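Local atomic coordinates of N-alpha-acetyltransferase 30 (Saccharomyces cerevisiae, PDB entry 6YGA), a protein that catalyses, as the catalytic subunit of the heterotrimeric NatC complex, the transfer of acetyl from acetyl-CoA to the N-terminal methionine of proteins such as L-A virus GAG. Residues V4-D9 against T47-D52; G63-K68 against K97-I102; G79-L84 against I115-E120; E14-I19 against V35-L40; L129-G134 against F152-P157. All coordinates share one frame; numbering follows the deposited sequence.

Contact 1 of 5, residues V4-D9 against T47-D52; sequences VYKPLD and TYIAVD
An antiparallel strand pair at one margin of the central GNAT sheet is formed by residues 4-7, on the outermost strand of this chain at that side, and residues 47-52. The short axes approach to 4.8 Å at 147°, so the strands run antiparallel with a marked twist. Val4 with Val51 and Lys6 with Ile49 are hydrogen-bonded pairs, each closed by two N-H to O bonds; Val4 N to Val51 O, at 2.7 Å, is the shortest of the four, and Ile49 N to Lys6 O, at 172° on the hydrogen, the straightest. Tyr5 with Ala50 and Pro7 with Tyr48 are the intervening non-hydrogen-bonded pairs. On the face of Val4, Lys6, Ile49 and Val51, both Lys6 CG and Ile49 CG1 sit between backbone N and carbonyl carbon, and the two chains cross obliquely, with CG to CG1 3.7 Å apart. The chi2 bend brings Lys6 CD 4.1 Å from Val51 CG2, the side chains crossing at about a right angle, and the chi3 bend turns CE and NZ onward. The face of Tyr5 and Ala50 is covered by helix 95-109, where Tyr5 meets Lys98 and Leu99; its ring lays CD2 and CE2 against the Ala50 methyl. Leu8 and Ile49 pack instead against Gln15 and Ile19 of helix 13-26. Pro7 and the Tyr48 side chain run side by side, with Pro7 CG 3.6 Å from Tyr48 CE2. Beyond the proline the pairing gains one more bond, Leu8 N to Thr47 O at 3.0 Å, more bent than the others at 141°, and Leu8 CB rests 3.4 Å from Thr47 O.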
# COMPACT_ATOMS: atom_id res chain seq x y z
N VAL A 4 9.53 37.97 9.90
CA VAL A 4 10.89 37.71 10.34
C VAL A 4 11.02 36.22 10.63
O VAL A 4 10.16 35.64 11.30
CB VAL A 4 11.25 38.55 11.58
CG1 VAL A 4 12.65 38.22 12.07
CG2 VAL A 4 11.13 40.03 11.28
N TYR A 5 12.09 35.61 10.12
CA TYR A 5 12.35 34.18 10.27
C TYR A 5 13.55 34.00 11.19
O TYR A 5 14.64 34.51 10.88
CB TYR A 5 12.60 33.53 8.91
CG TYR A 5 11.51 33.82 7.90
CD1 TYR A 5 11.58 34.93 7.07
CD2 TYR A 5 10.41 32.98 7.78
CE1 TYR A 5 10.59 35.20 6.15
CE2 TYR A 5 9.41 33.24 6.86
CZ TYR A 5 9.51 34.35 6.05
OH TYR A 5 8.52 34.62 5.13
N LYS A 6 13.37 33.29 12.29
CA LYS A 6 14.38 33.16 13.32
C LYS A 6 14.42 31.73 13.83
O LYS A 6 13.43 31.00 13.73
CB LYS A 6 14.10 34.13 14.48
CG LYS A 6 12.64 34.19 14.89
CD LYS A 6 12.26 35.57 15.40
CE LYS A 6 13.06 35.94 16.63
NZ LYS A 6 12.78 37.33 17.07
N PRO A 7 15.55 31.30 14.37
CA PRO A 7 15.62 29.95 14.95
C PRO A 7 14.86 29.88 16.26
O PRO A 7 14.59 30.88 16.92
CB PRO A 7 17.12 29.72 15.17
CG PRO A 7 17.80 30.74 14.31
CD PRO A 7 16.88 31.92 14.30
N LEU A 8 14.52 28.65 16.65
CA LEU A 8 13.79 28.43 17.89
C LEU A 8 14.67 28.70 19.11
O LEU A 8 15.84 28.30 19.15
CB LEU A 8 13.26 27.00 17.94
CG LEU A 8 12.81 26.52 19.33
CD1 LEU A 8 11.42 27.04 19.66
CD2 LEU A 8 12.87 25.01 19.42
N ASP A 9 14.10 29.38 20.10
CA ASP A 9 14.71 29.53 21.42
C ASP A 9 14.14 28.45 22.32
O ASP A 9 12.99 28.53 22.75
CB ASP A 9 14.45 30.92 22.00
CG ASP A 9 15.18 31.16 23.31
OD1 ASP A 9 16.08 30.36 23.64
OD2 ASP A 9 14.86 32.15 24.01
N THR A 47 14.53 23.84 13.93
CA THR A 47 13.16 24.34 13.99
C THR A 47 13.18 25.85 13.87
O THR A 47 13.92 26.53 14.59
CB THR A 47 12.47 23.91 15.28
OG1 THR A 47 12.33 22.49 15.31
CG2 THR A 47 11.09 24.54 15.38
N TYR A 48 12.38 26.38 12.95
CA TYR A 48 12.32 27.81 12.68
C TYR A 48 10.89 28.31 12.80
O TYR A 48 9.94 27.56 12.57
CB TYR A 48 12.87 28.15 11.29
CG TYR A 48 14.38 28.10 11.21
CD1 TYR A 48 15.04 26.89 11.01
CD2 TYR A 48 15.13 29.25 11.33
CE1 TYR A 48 16.42 26.84 10.95
CE2 TYR A 48 16.51 29.21 11.27
CZ TYR A 48 17.15 28.01 11.07
OH TYR A 48 18.53 27.97 11.01
N ILE A 49 10.75 29.58 13.16
CA ILE A 49 9.45 30.23 13.26
C ILE A 49 9.44 31.47 12.39
O ILE A 49 10.49 32.03 12.05
CB ILE A 49 9.09 30.59 14.72
CG1 ILE A 49 10.23 31.37 15.38
CG2 ILE A 49 8.73 29.35 15.51
CD1 ILE A 49 9.93 31.85 16.78
N ALA A 50 8.24 31.89 12.01
CA ALA A 50 8.02 33.14 11.31
C ALA A 50 7.13 34.01 12.18
O ALA A 50 6.11 33.54 12.69
CB ALA A 50 7.37 32.91 9.94
N VAL A 51 7.51 35.27 12.37
CA VAL A 51 6.74 36.23 13.15
C VAL A 51 6.52 37.48 12.30
O VAL A 51 7.34 37.83 11.46
CB VAL A 51 7.43 36.59 14.49
CG1 VAL A 51 7.63 35.34 15.35
CG2 VAL A 51 8.76 37.31 14.26
N ASP A 52 5.38 38.13 12.52
CA ASP A 52 5.05 39.39 11.86
C ASP A 52 5.45 40.52 12.81
O ASP A 52 4.82 40.70 13.86
CB ASP A 52 3.56 39.46 11.50
CG ASP A 52 3.19 40.73 10.72
OD1 ASP A 52 4.05 41.61 10.53
OD2 ASP A 52 2.01 40.83 10.30

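Contact 2 of 5, residues G63-K68 against K97-I102; sequences GCIVCK and KKLVEI
Leu99 and Ile65 carry this buried contact, sliding past each other in opposite directions. Leu99 has CG anti to its carbonyl carbon (chi1 -79°), and an extended chi2 of 165° sends CD1 down onto the strand backbone, 3.5 Å from Cys64 N and close to Gly63 C. Leu99 CD1 packs so closely on Gly63 that a beta carbon there would be tight against it. Ile65 answers from the strand. Its CG1 is anti to the backbone N, which puts CG2 in the crowded position between N and the carbonyl carbon, while an extended chi2 carries CD1 onward, so its two branches turn to different helix residues. Ile65 CG2 lies 4.0 Å from Leu99 CB and 3.7 Å from Leu99 O, while Ile65 CD1 extends one residue further to stand 3.8 Å from Val100 CA. Although the CB of Val100 points away from the strand, its CG2, anti to the carbonyl carbon, still meets Ile65 CD1 at 4.0 Å. The elements joined are strand 61-72, an inner strand of the mixed GNAT sheet between 47-52 and 76-86, and helix 95-109, packed over one face of it; their short axes pass 8.3 Å apart at 32°, a shallow alignment in which Ile65 is opposite Leu99. Ile65 is also flanked by Tyr48 and Leu84 on the neighbouring strands, so helix and sheet share one apolar layer. Cys64 projects from the other face and touches Ile49. On the outer side of the helix, Lys98 NZ and Glu101 OE1 form a long salt bridge of 3.7 Å.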
# COMPACT_ATOMS: atom_id res chain seq x y z
N GLY A 63 4.01 31.04 11.66
CA GLY A 63 4.39 29.90 10.85
C GLY A 63 5.62 29.26 11.44
O GLY A 63 6.41 29.91 12.13
N CYS A 64 5.78 27.97 11.16
CA CYS A 64 6.93 27.25 11.70
C CYS A 64 7.22 26.02 10.86
O CYS A 64 6.35 25.51 10.15
CB CYS A 64 6.70 26.85 13.16
SG CYS A 64 5.43 25.60 13.38
N ILE A 65 8.45 25.54 10.98
CA ILE A 65 8.87 24.30 10.35
C ILE A 65 9.72 23.53 11.37
O ILE A 65 10.52 24.13 12.10
CB ILE A 65 9.64 24.57 9.04
CG1 ILE A 65 9.97 23.26 8.31
CG2 ILE A 65 10.90 25.40 9.28
CD1 ILE A 65 10.54 23.48 6.93
N VAL A 66 9.50 22.22 11.44
CA VAL A 66 10.15 21.37 12.43
C VAL A 66 10.89 20.27 11.67
O VAL A 66 10.27 19.55 10.87
CB VAL A 66 9.15 20.77 13.42
CG1 VAL A 66 9.87 19.99 14.49
CG2 VAL A 66 8.31 21.87 14.05
N CYS A 67 12.19 20.13 11.92
CA CYS A 67 13.03 19.22 11.16
C CYS A 67 13.92 18.41 12.09
O CYS A 67 14.17 18.78 13.24
CB CYS A 67 13.90 19.99 10.15
SG CYS A 67 12.94 21.03 9.04
N LYS A 68 14.40 17.28 11.56
CA LYS A 68 15.39 16.45 12.22
C LYS A 68 16.39 15.98 11.18
O LYS A 68 16.17 16.12 9.97
CB LYS A 68 14.75 15.24 12.92
CG LYS A 68 14.48 14.08 11.98
CD LYS A 68 13.81 12.91 12.67
CE LYS A 68 13.87 11.65 11.81
NZ LYS A 68 15.26 11.15 11.65
N LYS A 97 7.20 28.80 1.86
CA LYS A 97 8.36 28.57 1.00
C LYS A 97 9.63 29.10 1.64
O LYS A 97 10.69 28.48 1.53
CB LYS A 97 8.13 29.21 -0.37
CG LYS A 97 9.33 29.13 -1.30
CD LYS A 97 8.97 29.61 -2.69
CE LYS A 97 10.17 29.55 -3.62
NZ LYS A 97 9.80 29.90 -5.02
N LYS A 98 9.54 30.25 2.33
CA LYS A 98 10.73 30.81 2.96
C LYS A 98 11.17 29.97 4.15
O LYS A 98 12.37 29.84 4.41
CB LYS A 98 10.46 32.25 3.38
CG LYS A 98 11.73 33.07 3.56
CD LYS A 98 12.52 33.12 2.27
CE LYS A 98 13.84 33.85 2.45
NZ LYS A 98 14.54 34.05 1.16
N LEU A 99 10.21 29.40 4.89
CA LEU A 99 10.57 28.53 6.01
C LEU A 99 11.25 27.26 5.53
O LEU A 99 12.20 26.79 6.16
CB LEU A 99 9.32 28.20 6.83
CG LEU A 99 8.82 29.27 7.80
CD1 LEU A 99 7.40 28.97 8.25
CD2 LEU A 99 9.74 29.37 9.00
N VAL A 100 10.78 26.69 4.43
CA VAL A 100 11.44 25.51 3.87
C VAL A 100 12.84 25.86 3.41
O VAL A 100 13.80 25.11 3.65
CB VAL A 100 10.59 24.91 2.73
CG1 VAL A 100 11.32 23.74 2.09
CG2 VAL A 100 9.24 24.45 3.25
N GLU A 101 13.00 27.02 2.76
CA GLU A 101 14.31 27.41 2.24
C GLU A 101 15.31 27.63 3.36
O GLU A 101 16.47 27.22 3.24
CB GLU A 101 14.18 28.67 1.38
CG GLU A 101 13.54 28.43 0.02
CD GLU A 101 13.41 29.71 -0.79
OE1 GLU A 101 13.40 30.80 -0.19
OE2 GLU A 101 13.33 29.62 -2.04
N ILE A 102 14.89 28.26 4.46
CA ILE A 102 15.83 28.52 5.54
C ILE A 102 16.16 27.24 6.29
O ILE A 102 17.27 27.08 6.81
CB ILE A 102 15.29 29.62 6.47
CG1 ILE A 102 16.36 30.05 7.48
CG2 ILE A 102 14.04 29.16 7.20
CD1 ILE A 102 15.96 31.23 8.33

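Contact 3 of 5, residues G79-L84 against I115-E120; sequences GYIGML and IMLETE. With EDO (1,2-ethanediol), chain K.
The Tyr80 ring is approached at its edge by two groups in its plane: the selenium of Met116 (selenomethionine), 5.0 Å from the ring centroid in a Met-aromatic contact, and the carboxylate of Glu118, whose plane is turned 63° from the ring. Glu118 OE1 accepts on its syn lone pair from Tyr80 OH at 2.7 Å. A bend at chi2 (105°) brings that carboxylate across the tyrosine. Met116, bent at chi2 and chi3, runs alongside the ring, with CE 3.8 Å from Tyr80 CD1. Underneath, parallel pairing holds through Met116 N to Gly79 O, 2.7 Å, with the donor above the carbonyl plane, and the longer Ile81 N to Met116 O. The strands then diverge, and a water bridges Ile81 O, Glu118 N and Glu118 OE1. Splayed parallel strands beside a bulge, here the classic bulge of Gly82 and Met83 opposite Val66, are the GNAT feature that receives acetyl-CoA in relatives; in this apo structure an ethanediol touches Gly82 O and Glu118 O. Ile81 and Ile115 pack beneath Met107 of helix 95-109, the crossover of this beta-alpha-beta unit, while strands 61-72 and 151-157 flank the pair.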
# COMPACT_ATOMS: atom_id res chain seq x y z
N GLY A 79 18.40 14.70 6.08
CA GLY A 79 17.52 15.65 6.71
C GLY A 79 16.06 15.28 6.49
O GLY A 79 15.70 14.65 5.49
N TYR A 80 15.22 15.66 7.44
CA TYR A 80 13.81 15.28 7.42
C TYR A 80 12.95 16.45 7.86
O TYR A 80 13.22 17.07 8.89
CB TYR A 80 13.56 14.07 8.32
CG TYR A 80 12.11 13.64 8.39
CD1 TYR A 80 11.50 13.02 7.31
CD2 TYR A 80 11.36 13.85 9.54
CE1 TYR A 80 10.18 12.62 7.37
CE2 TYR A 80 10.04 13.46 9.61
CZ TYR A 80 9.46 12.85 8.52
OH TYR A 80 8.14 12.46 8.58
N ILE A 81 11.92 16.76 7.07
CA ILE A 81 10.97 17.82 7.39
C ILE A 81 9.75 17.17 8.02
O ILE A 81 8.96 16.52 7.33
CB ILE A 81 10.60 18.64 6.14
CG1 ILE A 81 11.85 19.32 5.56
CG2 ILE A 81 9.53 19.66 6.46
CD1 ILE A 81 11.58 20.14 4.31
N GLY A 82 9.59 17.34 9.33
CA GLY A 82 8.51 16.70 10.04
C GLY A 82 7.20 17.45 9.97
O GLY A 82 6.15 16.87 9.67
N MSE A 83 7.24 18.75 10.25
CA MSE A 83 6.03 19.57 10.25
C MSE A 83 6.22 20.94 9.60
O MSE A 83 7.28 21.55 9.69
CB MSE A 83 5.52 19.77 11.68
CG MSE A 83 5.02 18.50 12.34
SE MSE A 83 6.36 17.60 13.44
CE MSE A 83 6.28 18.75 15.01
N LEU A 84 5.17 21.41 8.94
CA LEU A 84 5.14 22.73 8.31
C LEU A 84 3.74 23.29 8.45
O LEU A 84 2.78 22.72 7.92
CB LEU A 84 5.54 22.66 6.84
CG LEU A 84 5.61 23.99 6.09
CD1 LEU A 84 6.67 24.90 6.71
CD2 LEU A 84 5.88 23.77 4.61
N ILE A 115 17.38 15.66 1.68
CA ILE A 115 16.23 16.07 2.48
C ILE A 115 15.06 15.18 2.09
O ILE A 115 14.79 14.99 0.90
CB ILE A 115 15.90 17.55 2.26
CG1 ILE A 115 17.16 18.40 2.40
CG2 ILE A 115 14.85 18.01 3.27
CD1 ILE A 115 17.75 18.39 3.79
N MSE A 116 14.36 14.65 3.09
CA MSE A 116 13.22 13.77 2.82
C MSE A 116 11.97 14.24 3.55
O MSE A 116 12.03 14.71 4.68
CB MSE A 116 13.56 12.33 3.23
CG MSE A 116 12.57 11.28 2.77
SE MSE A 116 11.06 11.04 3.98
CE MSE A 116 11.91 9.87 5.28
N LEU A 117 10.82 14.11 2.88
CA LEU A 117 9.54 14.43 3.48
C LEU A 117 8.47 13.54 2.85
O LEU A 117 8.67 12.96 1.78
CB LEU A 117 9.17 15.91 3.31
CG LEU A 117 8.87 16.39 1.88
CD1 LEU A 117 7.36 16.45 1.63
CD2 LEU A 117 9.51 17.75 1.61
N GLU A 118 7.34 13.43 3.54
CA GLU A 118 6.16 12.76 3.02
C GLU A 118 5.04 13.78 2.89
O GLU A 118 4.93 14.70 3.71
CB GLU A 118 5.71 11.61 3.92
CG GLU A 118 6.78 10.55 4.16
CD GLU A 118 7.40 10.64 5.54
OE1 GLU A 118 7.03 11.55 6.30
OE2 GLU A 118 8.27 9.80 5.85
N THR A 119 4.22 13.62 1.86
CA THR A 119 3.11 14.53 1.63
C THR A 119 1.99 13.77 0.93
O THR A 119 2.21 12.69 0.36
CB THR A 119 3.54 15.76 0.82
OG1 THR A 119 2.50 16.75 0.86
CG2 THR A 119 3.81 15.38 -0.62
N GLU A 120 0.79 14.33 0.99
CA GLU A 120 -0.35 13.72 0.33
C GLU A 120 -0.24 13.87 -1.18
O GLU A 120 0.22 14.90 -1.69
CB GLU A 120 -1.65 14.37 0.81
CG GLU A 120 -1.85 14.36 2.33
CD GLU A 120 -1.24 15.56 3.03
OE1 GLU A 120 -0.37 16.23 2.44
OE2 GLU A 120 -1.64 15.84 4.18
C1 EDO K . 5.70 17.94 4.54
O1 EDO K . 4.74 18.93 4.17
C2 EDO K . 6.07 18.12 6.00
O2 EDO K . 4.89 17.94 6.80
O HOH W 1 6.98 14.61 6.37

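Contact 4 of 5, residues E14-I19 against V35-L40; sequences EQFASI and VYRYFL
The segments of helices 13-26 and 33-40 cross at 120° with their axes 11.6 Å apart, a wide separation bridged by long side chains, and the nearest CA pair is Phe16 with Leu40 at 8.7 Å. Phe16 spans the gap: with CG anti to the backbone N (chi1 -166°), its ring reaches the other helix and is met there by three residues. The guanidinium of Arg37 lies flat over one face, its plane 16° from that of the ring and the two centres 4.3 Å apart. Arg37 NH2 comes closest, 3.3 Å from both Phe16 CE2 and Phe16 CZ and displaced toward the rim. Bends at chi2 and chi3 fold the arginine back to this position, so that its chain crosses the phenylalanine at about a right angle. Leu40 CD2 touches Phe16 CE2 at 3.6 Å, and Tyr36 CB lies 3.9 Å from Phe16 CZ. Ile19, one turn along, adds a looser contact to Leu40. The polar ends have partners elsewhere: Tyr36 OH bonds to Asp24, and Arg37 NE forms a salt bridge with Asp32 of the N-alpha-acetyltransferase 38 chain. Arg37 thus offers its flat face to Phe16 and its NE to another subunit, linking the helix pair to the NatC assembly. The stacked geometry is that of a cation-pi interaction, and the carboxylate of Asp32 would be expected to offset part of the charge that Arg37 brings to this buried site.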
# COMPACT_ATOMS: atom_id res chain seq x y z
N GLU A 14 6.86 29.82 26.20
CA GLU A 14 5.71 30.32 25.45
C GLU A 14 5.90 30.12 23.95
O GLU A 14 4.93 29.84 23.23
CB GLU A 14 5.46 31.79 25.78
CG GLU A 14 4.78 32.02 27.12
CD GLU A 14 4.43 33.48 27.35
OE1 GLU A 14 4.82 34.32 26.51
OE2 GLU A 14 3.78 33.78 28.36
N GLN A 15 7.13 30.29 23.46
CA GLN A 15 7.41 30.02 22.06
C GLN A 15 7.12 28.56 21.72
O GLN A 15 6.54 28.24 20.68
CB GLN A 15 8.86 30.38 21.75
CG GLN A 15 9.13 30.80 20.32
CD GLN A 15 10.59 31.17 20.11
OE1 GLN A 15 11.46 30.30 20.07
NE2 GLN A 15 10.86 32.46 19.98
N PHE A 16 7.52 27.65 22.62
CA PHE A 16 7.24 26.23 22.45
C PHE A 16 5.75 25.97 22.30
O PHE A 16 5.32 25.29 21.36
CB PHE A 16 7.80 25.46 23.66
CG PHE A 16 7.88 23.97 23.47
CD1 PHE A 16 6.74 23.18 23.44
CD2 PHE A 16 9.11 23.35 23.35
CE1 PHE A 16 6.82 21.81 23.27
CE2 PHE A 16 9.20 21.97 23.18
CZ PHE A 16 8.05 21.21 23.14
N ALA A 17 4.95 26.50 23.22
CA ALA A 17 3.51 26.22 23.19
C ALA A 17 2.86 26.80 21.94
O ALA A 17 1.93 26.20 21.39
CB ALA A 17 2.85 26.79 24.45
N SER A 18 3.34 27.95 21.47
CA SER A 18 2.75 28.56 20.28
C SER A 18 2.96 27.70 19.05
O SER A 18 2.09 27.64 18.17
CB SER A 18 3.33 29.96 20.07
OG SER A 18 3.40 30.68 21.29
N ILE A 19 4.11 27.04 18.96
CA ILE A 19 4.38 26.14 17.83
C ILE A 19 3.42 24.97 17.85
O ILE A 19 2.91 24.55 16.80
CB ILE A 19 5.85 25.67 17.88
CG1 ILE A 19 6.80 26.85 17.70
CG2 ILE A 19 6.11 24.60 16.83
CD1 ILE A 19 8.25 26.52 17.98
N VAL A 35 5.98 14.08 21.14
CA VAL A 35 6.32 14.18 19.72
C VAL A 35 7.10 15.46 19.47
O VAL A 35 8.14 15.46 18.80
CB VAL A 35 5.06 14.11 18.85
CG1 VAL A 35 5.43 14.19 17.38
CG2 VAL A 35 4.28 12.84 19.13
N TYR A 36 6.62 16.57 20.04
CA TYR A 36 7.32 17.85 19.89
C TYR A 36 8.64 17.85 20.63
O TYR A 36 9.61 18.48 20.19
CB TYR A 36 6.43 18.99 20.38
CG TYR A 36 5.20 19.21 19.53
CD1 TYR A 36 5.27 19.95 18.36
CD2 TYR A 36 3.97 18.68 19.90
CE1 TYR A 36 4.14 20.16 17.58
CE2 TYR A 36 2.84 18.88 19.13
CZ TYR A 36 2.94 19.62 17.97
OH TYR A 36 1.82 19.83 17.19
N ARG A 37 8.70 17.15 21.77
CA ARG A 37 9.93 17.13 22.55
C ARG A 37 10.99 16.26 21.89
O ARG A 37 12.19 16.49 22.07
CB ARG A 37 9.63 16.66 23.96
CG ARG A 37 10.56 17.23 25.00
CD ARG A 37 9.84 17.57 26.28
NE ARG A 37 9.09 18.83 26.19
CZ ARG A 37 9.62 20.03 26.40
NH1 ARG A 37 10.91 20.14 26.71
NH2 ARG A 37 8.87 21.12 26.30
N TYR A 38 10.57 15.25 21.12
CA TYR A 38 11.52 14.44 20.37
C TYR A 38 12.24 15.27 19.31
O TYR A 38 13.44 15.10 19.09
CB TYR A 38 10.79 13.25 19.73
CG TYR A 38 11.50 12.64 18.54
CD1 TYR A 38 12.58 11.79 18.71
CD2 TYR A 38 11.07 12.90 17.24
CE1 TYR A 38 13.23 11.22 17.63
CE2 TYR A 38 11.71 12.33 16.15
CZ TYR A 38 12.79 11.49 16.35
OH TYR A 38 13.42 10.93 15.27
N PHE A 39 11.52 16.17 18.65
CA PHE A 39 12.12 17.03 17.65
C PHE A 39 12.91 18.18 18.28
O PHE A 39 14.10 18.35 18.00
CB PHE A 39 11.05 17.59 16.71
CG PHE A 39 10.66 16.67 15.59
CD1 PHE A 39 11.43 16.61 14.43
CD2 PHE A 39 9.52 15.88 15.67
CE1 PHE A 39 11.08 15.77 13.39
CE2 PHE A 39 9.17 15.03 14.63
CZ PHE A 39 9.95 14.98 13.49
N LEU A 40 12.26 18.96 19.14
CA LEU A 40 12.80 20.26 19.53
C LEU A 40 13.94 20.15 20.54
O LEU A 40 14.85 20.99 20.52
CB LEU A 40 11.69 21.15 20.08
CG LEU A 40 10.89 21.99 19.07
CD1 LEU A 40 10.18 21.13 18.03
CD2 LEU A 40 9.90 22.89 19.80

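Contact 5 of 5, residues L129-G134 against F152-P157; sequences LYEGMG and FKLILP. With EDO (1,2-ethanediol), chain K.
Leu154 and Leu156 of strand 151-157 reach toward the C-terminal end of helix 124-131, where a Schellman motif at Gly134 turns the chain back toward the GNAT sheet. Leu154 has CG anti to its carbonyl carbon and an extended chi2, placing CD1 3.8 Å from Tyr130 CB, while the two side chains cross at about a right angle. Leu156 differs, with CG anti to the backbone N (chi1 171°), and lays CD1 against the turn backbone, 3.6 Å from both Gly134 C and Met133 O. Gly134 has phi 118°, and a beta carbon there would clash with Leu156 CD1 as well as jam against the preceding carbonyl oxygen. The turn itself, type I from Glu131 to Gly134, is closed by Gly134 N to Glu131 O, 3.2 Å. In the next shell, the Tyr130 ring makes an edge-to-face contact with Phe135 and packs on Ile81, Leu84 and Leu117, joining the helix to the middle of the sheet. Glu131 bridges two cations, Arg137 through OE2 and Lys461 of the N-alpha-acetyltransferase 35 chain through OE1. That subunit also covers Met133 with Phe578, and Ser579 of that chain hydrogen-bonds through OG to Pro157 O, so the contact stands at a subunit interface. At the far end of the tyrosine, an ethanediol near the ring plane has its O1 3.4 Å from Tyr130 OH, a weak hydrogen bond.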
# COMPACT_ATOMS: atom_id res chain seq x y z
N LEU A 129 5.15 23.32 -4.21
CA LEU A 129 6.18 24.03 -3.46
C LEU A 129 7.49 23.23 -3.41
O LEU A 129 8.57 23.78 -3.65
CB LEU A 129 5.67 24.33 -2.04
CG LEU A 129 6.62 24.72 -0.91
CD1 LEU A 129 7.60 25.81 -1.32
CD2 LEU A 129 5.80 25.18 0.29
N TYR A 130 7.40 21.94 -3.12
CA TYR A 130 8.60 21.13 -2.95
C TYR A 130 9.24 20.76 -4.29
O TYR A 130 10.46 20.87 -4.45
CB TYR A 130 8.27 19.87 -2.14
CG TYR A 130 7.99 20.17 -0.69
CD1 TYR A 130 8.87 20.95 0.05
CD2 TYR A 130 6.84 19.71 -0.07
CE1 TYR A 130 8.63 21.24 1.38
CE2 TYR A 130 6.58 20.00 1.26
CZ TYR A 130 7.48 20.76 1.98
OH TYR A 130 7.24 21.06 3.30
N GLU A 131 8.43 20.32 -5.26
CA GLU A 131 9.00 19.93 -6.55
C GLU A 131 9.60 21.13 -7.27
O GLU A 131 10.54 20.97 -8.06
CB GLU A 131 7.93 19.25 -7.40
CG GLU A 131 7.48 17.91 -6.83
CD GLU A 131 6.15 17.45 -7.40
OE1 GLU A 131 5.63 18.09 -8.33
OE2 GLU A 131 5.63 16.43 -6.91
N GLY A 132 9.09 22.34 -7.01
CA GLY A 132 9.70 23.53 -7.56
C GLY A 132 11.09 23.81 -7.03
O GLY A 132 11.83 24.58 -7.65
N MSE A 133 11.47 23.20 -5.91
CA MSE A 133 12.79 23.41 -5.32
C MSE A 133 13.76 22.32 -5.74
O MSE A 133 14.95 22.38 -5.42
CB MSE A 133 12.70 23.46 -3.79
CG MSE A 133 11.76 24.52 -3.27
SE MSE A 133 11.70 24.54 -1.33
CE MSE A 133 13.58 24.89 -0.97
N GLY A 134 13.25 21.32 -6.46
CA GLY A 134 14.07 20.23 -6.97
C GLY A 134 13.70 18.87 -6.43
O GLY A 134 14.29 17.88 -6.87
N PHE A 152 3.23 10.52 -1.27
CA PHE A 152 4.47 10.53 -2.03
C PHE A 152 5.62 10.72 -1.06
O PHE A 152 5.51 11.49 -0.09
CB PHE A 152 4.48 11.64 -3.08
CG PHE A 152 3.69 11.33 -4.33
CD1 PHE A 152 3.69 10.05 -4.86
CD2 PHE A 152 2.95 12.32 -4.96
CE1 PHE A 152 2.97 9.77 -6.01
CE2 PHE A 152 2.23 12.04 -6.11
CZ PHE A 152 2.24 10.76 -6.63
N LYS A 153 6.72 10.01 -1.30
CA LYS A 153 7.97 10.24 -0.60
C LYS A 153 8.83 11.13 -1.48
O LYS A 153 9.22 10.73 -2.58
CB LYS A 153 8.68 8.91 -0.31
CG LYS A 153 9.93 9.03 0.53
CD LYS A 153 10.52 7.66 0.82
CE LYS A 153 11.50 7.71 1.97
NZ LYS A 153 11.84 6.34 2.45
N LEU A 154 9.11 12.34 -1.00
CA LEU A 154 9.88 13.32 -1.76
C LEU A 154 11.30 13.40 -1.21
O LEU A 154 11.51 13.40 0.01
CB LEU A 154 9.23 14.71 -1.69
CG LEU A 154 7.78 14.79 -2.16
CD1 LEU A 154 7.25 16.22 -2.05
CD2 LEU A 154 7.67 14.28 -3.58
N ILE A 155 12.27 13.46 -2.12
CA ILE A 155 13.69 13.52 -1.77
C ILE A 155 14.36 14.59 -2.62
O ILE A 155 14.15 14.66 -3.83
CB ILE A 155 14.38 12.16 -1.97
CG1 ILE A 155 13.77 11.11 -1.05
CG2 ILE A 155 15.88 12.29 -1.73
CD1 ILE A 155 14.51 9.80 -1.06
N LEU A 156 15.16 15.43 -1.97
CA LEU A 156 15.96 16.46 -2.63
C LEU A 156 17.42 16.14 -2.38
O LEU A 156 17.89 16.24 -1.23
CB LEU A 156 15.61 17.85 -2.11
CG LEU A 156 16.51 19.00 -2.57
CD1 LEU A 156 16.29 19.31 -4.04
CD2 LEU A 156 16.28 20.24 -1.71
N PRO A 157 18.19 15.77 -3.41
CA PRO A 157 19.59 15.38 -3.20
C PRO A 157 20.49 16.61 -3.15
O PRO A 157 20.42 17.50 -4.00
CB PRO A 157 19.89 14.51 -4.42
CG PRO A 157 19.03 15.08 -5.48
CD PRO A 157 17.77 15.61 -4.81
C1 EDO K . 5.70 17.94 4.54
O1 EDO K . 4.74 18.93 4.17
C2 EDO K . 6.07 18.12 6.00
O2 EDO K . 4.89 17.94 6.80

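From the N terminus, strand 3-7 leads into helix 13-26, and contact 4 closes first, pairing that helix with helix 33-40. It is nested in the longer loop that contact 1 closes when the chain returns as strand 47-52; Asp9 N and Gln15 OE1 connect the two. Strand 61-72 then follows beside 47-52, so contacts 1 and 2 share backbone pairing. Contacts 2 and 3 cross, their segments alternating along strands 61-72 and 76-86, helix 95-109 and strand 114-120. Contact 5 closes last, folding the end of helix 124-131 onto strand 151-157, which pairs with strand 114-120 of contact 3. Contacts 4 and 5 lie on opposite sides of the chain's centre, about 25 Å apart between centres.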